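Local atomic coordinates of putative tagatose-6-phosphate ketose/aldose isomerase (Escherichia coli, PDB entry 3C3J), a protein that is of unconfirmed function but belongs to the SIS-domain family, with two such domains, each built on a parallel five-stranded sheet flanked by helices. Residues F214-W224 and Y345-H356; R289-A297 and V308-V319. All coordinates share one frame; numbering follows the deposited sequence.

Interaction 1: residues F214-W224 and Y345-H356; sequences FSEGVFGYAPW and YAQTFALMQSLH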
# COMPACT_ATOMS: atom_id res chain seq x y z
N PHE A 214 23.18 -22.17 -3.87
CA PHE A 214 21.82 -21.86 -3.45
C PHE A 214 21.03 -23.11 -3.02
O PHE A 214 19.88 -22.99 -2.60
CB PHE A 214 21.00 -21.14 -4.54
CG PHE A 214 21.57 -19.81 -5.04
CD1 PHE A 214 22.50 -19.09 -4.32
CD2 PHE A 214 21.08 -19.27 -6.23
CE1 PHE A 214 22.99 -17.87 -4.80
CE2 PHE A 214 21.53 -18.06 -6.70
CZ PHE A 214 22.49 -17.34 -5.99
N SER A 215 21.65 -24.28 -3.08
CA SER A 215 20.94 -25.53 -2.88
C SER A 215 20.36 -25.66 -1.47
O SER A 215 19.40 -26.40 -1.29
CB SER A 215 21.86 -26.74 -3.20
OG SER A 215 23.00 -26.76 -2.37
N GLU A 216 20.91 -24.95 -0.49
CA GLU A 216 20.34 -24.95 0.87
C GLU A 216 19.00 -24.20 0.98
O GLU A 216 18.31 -24.30 2.00
CB GLU A 216 21.29 -24.34 1.91
CG GLU A 216 22.78 -24.55 1.72
CD GLU A 216 23.24 -25.84 2.23
OE1 GLU A 216 22.64 -26.86 1.80
OE2 GLU A 216 24.20 -25.84 3.04
N GLY A 217 18.64 -23.42 -0.04
CA GLY A 217 17.33 -22.79 -0.08
C GLY A 217 17.20 -21.51 0.73
O GLY A 217 16.09 -21.06 0.93
N VAL A 218 18.33 -20.98 1.22
CA VAL A 218 18.43 -19.63 1.84
C VAL A 218 17.85 -19.49 3.25
O VAL A 218 18.60 -19.21 4.20
CB VAL A 218 17.84 -18.52 0.93
CG1 VAL A 218 18.22 -17.13 1.49
CG2 VAL A 218 18.36 -18.71 -0.51
N PHE A 219 16.53 -19.59 3.38
CA PHE A 219 15.89 -19.74 4.69
C PHE A 219 15.63 -21.22 4.96
O PHE A 219 15.40 -21.59 6.11
CB PHE A 219 14.58 -18.96 4.79
CG PHE A 219 14.69 -17.50 4.39
CD1 PHE A 219 15.77 -16.74 4.78
CD2 PHE A 219 13.69 -16.90 3.64
CE1 PHE A 219 15.88 -15.40 4.40
CE2 PHE A 219 13.81 -15.54 3.25
CZ PHE A 219 14.89 -14.82 3.64
N GLY A 220 15.65 -22.06 3.92
CA GLY A 220 15.49 -23.52 4.08
C GLY A 220 14.23 -24.04 3.43
O GLY A 220 13.53 -23.31 2.73
N TYR A 221 13.94 -25.33 3.67
CA TYR A 221 12.80 -26.00 3.04
C TYR A 221 11.75 -26.57 4.02
O TYR A 221 11.13 -27.61 3.75
CB TYR A 221 13.29 -27.12 2.12
CG TYR A 221 14.26 -26.65 1.05
CD1 TYR A 221 13.84 -25.80 0.03
CD2 TYR A 221 15.59 -27.09 1.04
CE1 TYR A 221 14.72 -25.39 -0.96
CE2 TYR A 221 16.47 -26.68 0.07
CZ TYR A 221 16.03 -25.83 -0.94
OH TYR A 221 16.89 -25.42 -1.92
N ALA A 222 11.53 -25.88 5.13
CA ALA A 222 10.49 -26.27 6.08
C ALA A 222 9.10 -26.18 5.47
O ALA A 222 8.87 -25.44 4.51
CB ALA A 222 10.59 -25.42 7.36
N PRO A 223 8.14 -26.94 6.01
CA PRO A 223 6.81 -26.99 5.41
C PRO A 223 5.92 -25.78 5.79
O PRO A 223 4.76 -25.95 6.18
CB PRO A 223 6.27 -28.31 5.93
CG PRO A 223 6.92 -28.46 7.30
CD PRO A 223 8.26 -27.82 7.19
N TRP A 224 6.44 -24.58 5.66
CA TRP A 224 5.62 -23.39 5.88
C TRP A 224 4.56 -23.26 4.78
O TRP A 224 4.78 -23.71 3.65
CB TRP A 224 6.47 -22.12 5.99
CG TRP A 224 7.70 -22.15 5.19
CD1 TRP A 224 7.79 -22.30 3.84
CD2 TRP A 224 9.03 -22.06 5.68
NE1 TRP A 224 9.09 -22.30 3.45
CE2 TRP A 224 9.89 -22.16 4.56
CE3 TRP A 224 9.59 -21.91 6.95
CZ2 TRP A 224 11.27 -22.10 4.67
CZ3 TRP A 224 10.97 -21.86 7.06
CH2 TRP A 224 11.79 -21.96 5.93
N TYR A 345 18.38 -11.95 -0.66
CA TYR A 345 17.85 -13.10 0.08
C TYR A 345 16.45 -13.47 -0.40
O TYR A 345 16.20 -14.65 -0.65
CB TYR A 345 17.86 -12.86 1.60
CG TYR A 345 19.24 -12.64 2.18
CD1 TYR A 345 20.07 -13.72 2.47
CD2 TYR A 345 19.71 -11.36 2.44
CE1 TYR A 345 21.35 -13.52 2.98
CE2 TYR A 345 20.97 -11.14 2.94
CZ TYR A 345 21.78 -12.22 3.22
OH TYR A 345 23.03 -12.00 3.74
N ALA A 346 15.56 -12.48 -0.56
CA ALA A 346 14.19 -12.73 -1.00
C ALA A 346 14.10 -13.38 -2.40
O ALA A 346 13.29 -14.30 -2.63
CB ALA A 346 13.39 -11.42 -0.96
N GLN A 347 14.92 -12.89 -3.33
CA GLN A 347 14.90 -13.42 -4.70
C GLN A 347 15.37 -14.87 -4.74
O GLN A 347 14.75 -15.74 -5.37
CB GLN A 347 15.78 -12.58 -5.62
CG GLN A 347 15.32 -11.15 -5.87
CD GLN A 347 16.42 -10.33 -6.56
OE1 GLN A 347 17.59 -10.71 -6.52
NE2 GLN A 347 16.05 -9.19 -7.14
N THR A 348 16.49 -15.11 -4.08
CA THR A 348 17.11 -16.43 -4.09
C THR A 348 16.24 -17.39 -3.30
O THR A 348 16.03 -18.50 -3.73
CB THR A 348 18.58 -16.38 -3.60
OG1 THR A 348 18.62 -15.89 -2.25
CG2 THR A 348 19.40 -15.45 -4.48
N PHE A 349 15.65 -16.95 -2.18
CA PHE A 349 14.67 -17.79 -1.48
C PHE A 349 13.51 -18.26 -2.37
O PHE A 349 13.19 -19.45 -2.45
CB PHE A 349 14.10 -17.07 -0.25
CG PHE A 349 13.09 -17.86 0.50
CD1 PHE A 349 13.45 -19.05 1.12
CD2 PHE A 349 11.78 -17.44 0.60
CE1 PHE A 349 12.51 -19.79 1.84
CE2 PHE A 349 10.86 -18.19 1.31
CZ PHE A 349 11.24 -19.37 1.93
N ALA A 350 12.87 -17.30 -3.05
CA ALA A 350 11.75 -17.61 -3.92
C ALA A 350 12.12 -18.58 -5.05
O ALA A 350 11.37 -19.52 -5.35
CB ALA A 350 11.14 -16.28 -4.47
N LEU A 351 13.28 -18.37 -5.67
CA LEU A 351 13.75 -19.23 -6.76
C LEU A 351 13.89 -20.68 -6.27
O LEU A 351 13.42 -21.61 -6.94
CB LEU A 351 15.08 -18.70 -7.30
CG LEU A 351 15.84 -19.57 -8.32
CD1 LEU A 351 15.08 -19.73 -9.64
CD2 LEU A 351 17.25 -19.07 -8.50
N MSE A 352 14.49 -20.87 -5.08
CA MSE A 352 14.74 -22.21 -4.53
C MSE A 352 13.49 -22.89 -3.95
O MSE A 352 13.36 -24.11 -4.03
CB MSE A 352 15.88 -22.17 -3.51
CG MSE A 352 17.19 -21.62 -4.06
SE MSE A 352 17.77 -22.35 -5.86
CE MSE A 352 16.24 -22.08 -7.02
N GLN A 353 12.57 -22.11 -3.41
CA GLN A 353 11.27 -22.65 -3.06
C GLN A 353 10.56 -23.19 -4.31
O GLN A 353 9.97 -24.27 -4.28
CB GLN A 353 10.39 -21.59 -2.39
CG GLN A 353 10.87 -21.19 -0.99
CD GLN A 353 10.78 -22.33 0.00
OE1 GLN A 353 11.80 -22.87 0.45
NE2 GLN A 353 9.57 -22.73 0.32
N SER A 354 10.62 -22.43 -5.40
CA SER A 354 9.98 -22.80 -6.66
C SER A 354 10.56 -24.11 -7.18
O SER A 354 9.82 -25.04 -7.53
CB SER A 354 10.23 -21.69 -7.70
OG SER A 354 9.61 -21.97 -8.95
N LEU A 355 11.88 -24.18 -7.22
CA LEU A 355 12.55 -25.38 -7.72
C LEU A 355 12.29 -26.57 -6.81
O LEU A 355 12.03 -27.68 -7.30
CB LEU A 355 14.04 -25.12 -7.86
CG LEU A 355 14.38 -24.25 -9.06
CD1 LEU A 355 15.84 -23.86 -9.05
CD2 LEU A 355 14.01 -24.97 -10.37
N HIS A 356 12.35 -26.34 -5.50
CA HIS A 356 12.13 -27.41 -4.50
C HIS A 356 10.76 -28.06 -4.64
O HIS A 356 10.61 -29.27 -4.41
CB HIS A 356 12.30 -26.85 -3.10
CG HIS A 356 12.17 -27.88 -2.02
ND1 HIS A 356 13.20 -28.72 -1.67
CD2 HIS A 356 11.13 -28.20 -1.22
CE1 HIS A 356 12.80 -29.52 -0.69
NE2 HIS A 356 11.54 -29.23 -0.40
O HOH W 1 14.14 -21.70 -0.87
O HOH W 2 11.71 -30.20 2.42
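Phe349 is gripped on both faces: CD2 of Phe219 sits over the centre of its ring, 3.2 Å above the plane, and CG of Gln353 covers the opposite face. At its rim lie the carbonyl O of Gly217, in the ring plane, and CZ2 of Trp224, so three aromatic residues gather into a cluster. The Phe219 and Phe349 ring planes are inclined at 44°. Further along the helix, Tyr221 and His356 form an offset stack, centroids 4.1 Å apart and planes 10° from parallel. With His356 CG anti to the backbone N (chi1 -177°), the imidazole reaches under CD1 and CB of the tyrosine. The phenol OH donates to Ser215 O at 2.8 Å from above the carbonyl plane, which fixes that ring within its own loop. On the Phe214 ring, Thr348 CG2 makes a CH-pi contact over one face.

The loop between helix 198-210 and strand 226-231 of the second SIS sheet is thus laid along helix 335-356. Gly217, whose positive phi suits glycine, ends a type I turn from Phe214, and its CA lies 3.8 Å from Met352 CB. Val218 CG2 lies 3.3 Å from Thr348 OG1, a hydroxyl hydrogen-bonded to Met344 O. The selenium of Met352, a selenomethionine, packs against Phe214 CB. A water within hydrogen-bonding distance of Gly217 O and Phe349 O bridges loop and helix.

Interaction 2: residues R289-A297 and V308-V319; sequences RQYDLDLLA and VIAIAAESSDIV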
# COMPACT_ATOMS: atom_id res chain seq x y z
N ARG A 289 15.18 1.51 13.67
CA ARG A 289 15.44 0.12 14.06
C ARG A 289 15.00 -0.26 15.46
O ARG A 289 14.72 -1.40 15.72
CB ARG A 289 16.90 -0.23 13.85
CG ARG A 289 17.85 0.40 14.76
CD ARG A 289 19.28 0.21 14.23
NE ARG A 289 19.57 -1.17 13.84
CZ ARG A 289 19.96 -2.12 14.68
NH1 ARG A 289 20.14 -1.85 15.96
NH2 ARG A 289 20.20 -3.35 14.22
N GLN A 290 14.88 0.72 16.34
CA GLN A 290 14.36 0.46 17.68
C GLN A 290 12.96 -0.17 17.61
O GLN A 290 12.66 -1.10 18.33
CB GLN A 290 14.31 1.75 18.47
CG GLN A 290 15.65 2.40 18.63
CD GLN A 290 15.52 3.70 19.32
OE1 GLN A 290 15.09 4.70 18.72
NE2 GLN A 290 15.77 3.69 20.62
N TYR A 291 12.14 0.32 16.68
CA TYR A 291 10.80 -0.18 16.51
C TYR A 291 10.81 -1.58 15.90
O TYR A 291 10.01 -2.44 16.28
CB TYR A 291 9.98 0.78 15.64
CG TYR A 291 9.71 2.11 16.34
CD1 TYR A 291 8.60 2.28 17.14
CD2 TYR A 291 10.59 3.18 16.20
CE1 TYR A 291 8.36 3.48 17.78
CE2 TYR A 291 10.37 4.37 16.83
CZ TYR A 291 9.25 4.52 17.63
OH TYR A 291 9.02 5.71 18.25
N ASP A 292 11.69 -1.78 14.92
CA ASP A 292 11.88 -3.11 14.30
C ASP A 292 12.27 -4.16 15.33
O ASP A 292 11.73 -5.26 15.35
CB ASP A 292 12.93 -3.08 13.21
CG ASP A 292 12.55 -2.16 12.03
OD1 ASP A 292 11.36 -1.79 11.92
OD2 ASP A 292 13.44 -1.82 11.25
N LEU A 293 13.20 -3.80 16.20
CA LEU A 293 13.68 -4.74 17.20
C LEU A 293 12.64 -5.01 18.32
O LEU A 293 12.56 -6.13 18.80
CB LEU A 293 15.01 -4.25 17.76
CG LEU A 293 16.21 -4.28 16.82
CD1 LEU A 293 17.42 -3.82 17.59
CD2 LEU A 293 16.46 -5.69 16.26
N ASP A 294 11.85 -4.02 18.72
CA ASP A 294 10.74 -4.27 19.64
C ASP A 294 9.70 -5.23 19.09
O ASP A 294 9.22 -6.10 19.80
CB ASP A 294 10.02 -2.97 19.99
CG ASP A 294 10.85 -2.07 20.83
OD1 ASP A 294 11.85 -2.55 21.44
OD2 ASP A 294 10.47 -0.89 20.89
N LEU A 295 9.36 -5.08 17.81
CA LEU A 295 8.46 -6.02 17.16
C LEU A 295 9.09 -7.44 17.03
O LEU A 295 8.42 -8.45 17.30
CB LEU A 295 7.97 -5.51 15.78
CG LEU A 295 7.08 -6.69 15.32
CD1 LEU A 295 5.62 -6.55 15.64
CD2 LEU A 295 7.36 -7.22 13.93
N LEU A 296 10.36 -7.50 16.63
CA LEU A 296 11.07 -8.78 16.58
C LEU A 296 11.00 -9.48 17.95
O LEU A 296 10.68 -10.67 18.04
CB LEU A 296 12.52 -8.55 16.20
CG LEU A 296 13.39 -9.78 15.99
CD1 LEU A 296 12.72 -10.72 14.98
CD2 LEU A 296 14.78 -9.30 15.52
N ALA A 297 11.29 -8.73 19.00
CA ALA A 297 11.23 -9.27 20.38
C ALA A 297 9.86 -9.87 20.70
O ALA A 297 9.74 -10.95 21.30
CB ALA A 297 11.58 -8.18 21.38
N VAL A 308 10.91 -17.35 12.85
CA VAL A 308 11.09 -15.90 12.75
C VAL A 308 12.56 -15.64 12.44
O VAL A 308 13.43 -16.02 13.22
CB VAL A 308 10.70 -15.14 14.03
CG1 VAL A 308 10.91 -13.59 13.85
CG2 VAL A 308 9.23 -15.45 14.43
N ILE A 309 12.83 -15.02 11.29
CA ILE A 309 14.20 -14.73 10.84
C ILE A 309 14.38 -13.22 10.78
O ILE A 309 13.61 -12.54 10.13
CB ILE A 309 14.49 -15.32 9.43
CG1 ILE A 309 14.31 -16.83 9.41
CG2 ILE A 309 15.89 -14.96 8.93
CD1 ILE A 309 14.55 -17.42 8.04
N ALA A 310 15.39 -12.72 11.48
CA ALA A 310 15.82 -11.33 11.40
C ALA A 310 17.01 -11.27 10.47
O ALA A 310 17.97 -12.04 10.62
CB ALA A 310 16.21 -10.82 12.75
N ILE A 311 16.96 -10.33 9.52
CA ILE A 311 18.11 -10.00 8.68
C ILE A 311 18.58 -8.60 9.06
O ILE A 311 17.80 -7.65 9.01
CB ILE A 311 17.80 -10.11 7.17
CG1 ILE A 311 17.14 -11.46 6.83
CG2 ILE A 311 19.06 -9.92 6.34
CD1 ILE A 311 16.72 -11.60 5.37
N ALA A 312 19.84 -8.47 9.50
CA ALA A 312 20.36 -7.21 10.02
C ALA A 312 21.85 -7.02 9.78
O ALA A 312 22.60 -7.99 9.72
CB ALA A 312 20.05 -7.06 11.52
N ALA A 313 22.26 -5.75 9.71
CA ALA A 313 23.67 -5.38 9.64
C ALA A 313 24.40 -5.62 10.96
O ALA A 313 25.55 -6.01 10.94
CB ALA A 313 23.81 -3.93 9.25
N GLU A 314 23.74 -5.36 12.09
CA GLU A 314 24.32 -5.55 13.42
C GLU A 314 23.53 -6.59 14.17
O GLU A 314 22.31 -6.55 14.18
CB GLU A 314 24.19 -4.29 14.26
CG GLU A 314 24.77 -3.02 13.71
CD GLU A 314 24.63 -1.89 14.76
OE1 GLU A 314 24.41 -2.23 15.95
OE2 GLU A 314 24.73 -0.69 14.40
N SER A 315 24.23 -7.51 14.82
CA SER A 315 23.57 -8.42 15.73
C SER A 315 23.21 -7.66 17.02
O SER A 315 23.67 -6.54 17.25
CB SER A 315 24.44 -9.64 16.03
OG SER A 315 23.65 -10.65 16.64
N SER A 316 22.35 -8.26 17.82
CA SER A 316 21.98 -7.74 19.13
C SER A 316 21.38 -8.92 19.84
O SER A 316 21.17 -9.97 19.23
CB SER A 316 20.98 -6.59 19.02
OG SER A 316 19.71 -7.04 18.58
N ASP A 317 21.07 -8.76 21.12
CA ASP A 317 20.49 -9.88 21.84
C ASP A 317 19.19 -10.33 21.22
O ASP A 317 18.97 -11.53 21.02
CB ASP A 317 20.31 -9.50 23.31
CG ASP A 317 21.62 -9.56 24.09
OD1 ASP A 317 22.41 -10.52 23.87
OD2 ASP A 317 21.85 -8.64 24.91
N ILE A 318 18.33 -9.38 20.88
CA ILE A 318 17.05 -9.69 20.25
C ILE A 318 17.23 -10.42 18.91
O ILE A 318 16.57 -11.43 18.63
CB ILE A 318 16.19 -8.41 20.07
CG1 ILE A 318 15.77 -7.88 21.46
CG2 ILE A 318 14.96 -8.72 19.23
CD1 ILE A 318 15.12 -6.50 21.49
N VAL A 319 18.13 -9.89 18.09
CA VAL A 319 18.39 -10.46 16.76
C VAL A 319 19.00 -11.86 16.91
O VAL A 319 18.59 -12.77 16.21
CB VAL A 319 19.32 -9.54 15.96
CG1 VAL A 319 19.94 -10.27 14.76
CG2 VAL A 319 18.55 -8.25 15.54
O HOH W 3 21.50 -3.12 11.65
O HOH W 4 20.67 -5.49 16.02
O HOH W 5 21.61 -3.78 17.31
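Arg289 spans to the loop after the strand, its NH2 standing 3.8 Å from Glu314 O with water between them. One water accepts from Arg289 NH2 and donates to Glu314 O at 2.7 Å; another accepts from NH1, and both lie in the guanidinium plane. NE is hydrogen-bonded to Ser283 O. One turn on, Leu293 CD2 presses on Val319 CG2 at a tight 3.4 Å, while CD1 lies near Ser316 OG, which caps helix 317-320 by accepting from Val319 N. Leu296 joins helix 288-302 to strand 307-312 of the beta-alpha-beta unit that begins with strand 276-281. A chi1 of -175° swings its branch away from the backbone N and down to the strand, where CD1 meets Val308 CG1 at 3.6 Å and CD2 meets Ala310 CB at 3.5 Å. The small alanine lets the leucine come close to the sheet. Leu296 CG also lies 3.8 Å from Ile318 CG2. Ala297, equally small, admits Ile318, whose CD1 lies 3.9 Å from Ala297 CB.

No direct hydrogen bond crosses here: aliphatic contacts join the helix to the strand and to helix 317-320, while at the arginine end hydration takes over, and the 4.3 Å between Arg289 NH1 and Glu314 OE1 probably adds only modest attraction.

Overall arrangement
Both contacts belong to the second SIS half of the chain and pack helices or loops around the same parallel sheet, their centres about 22 Å apart. Interaction 2 is nested in sequence within the loop closed by interaction 1. They meet through strand 307-312: Ala310 and Val308 turn toward helix 288-302, while Ile309 and Ile311 serve the other side, where Phe219 CD1 lies 3.5 Å from Ile309 CD1 and Tyr345 CE2 lies 4.1 Å from Ile311 CG2. This one strand therefore carries a helix on each side of the sheet, as in a three-layer alpha-beta-alpha sandwich. No other chain touches interaction 1, whereas His380 of the second subunit meets Tyr291, on another side of helix 288-302, edge to face.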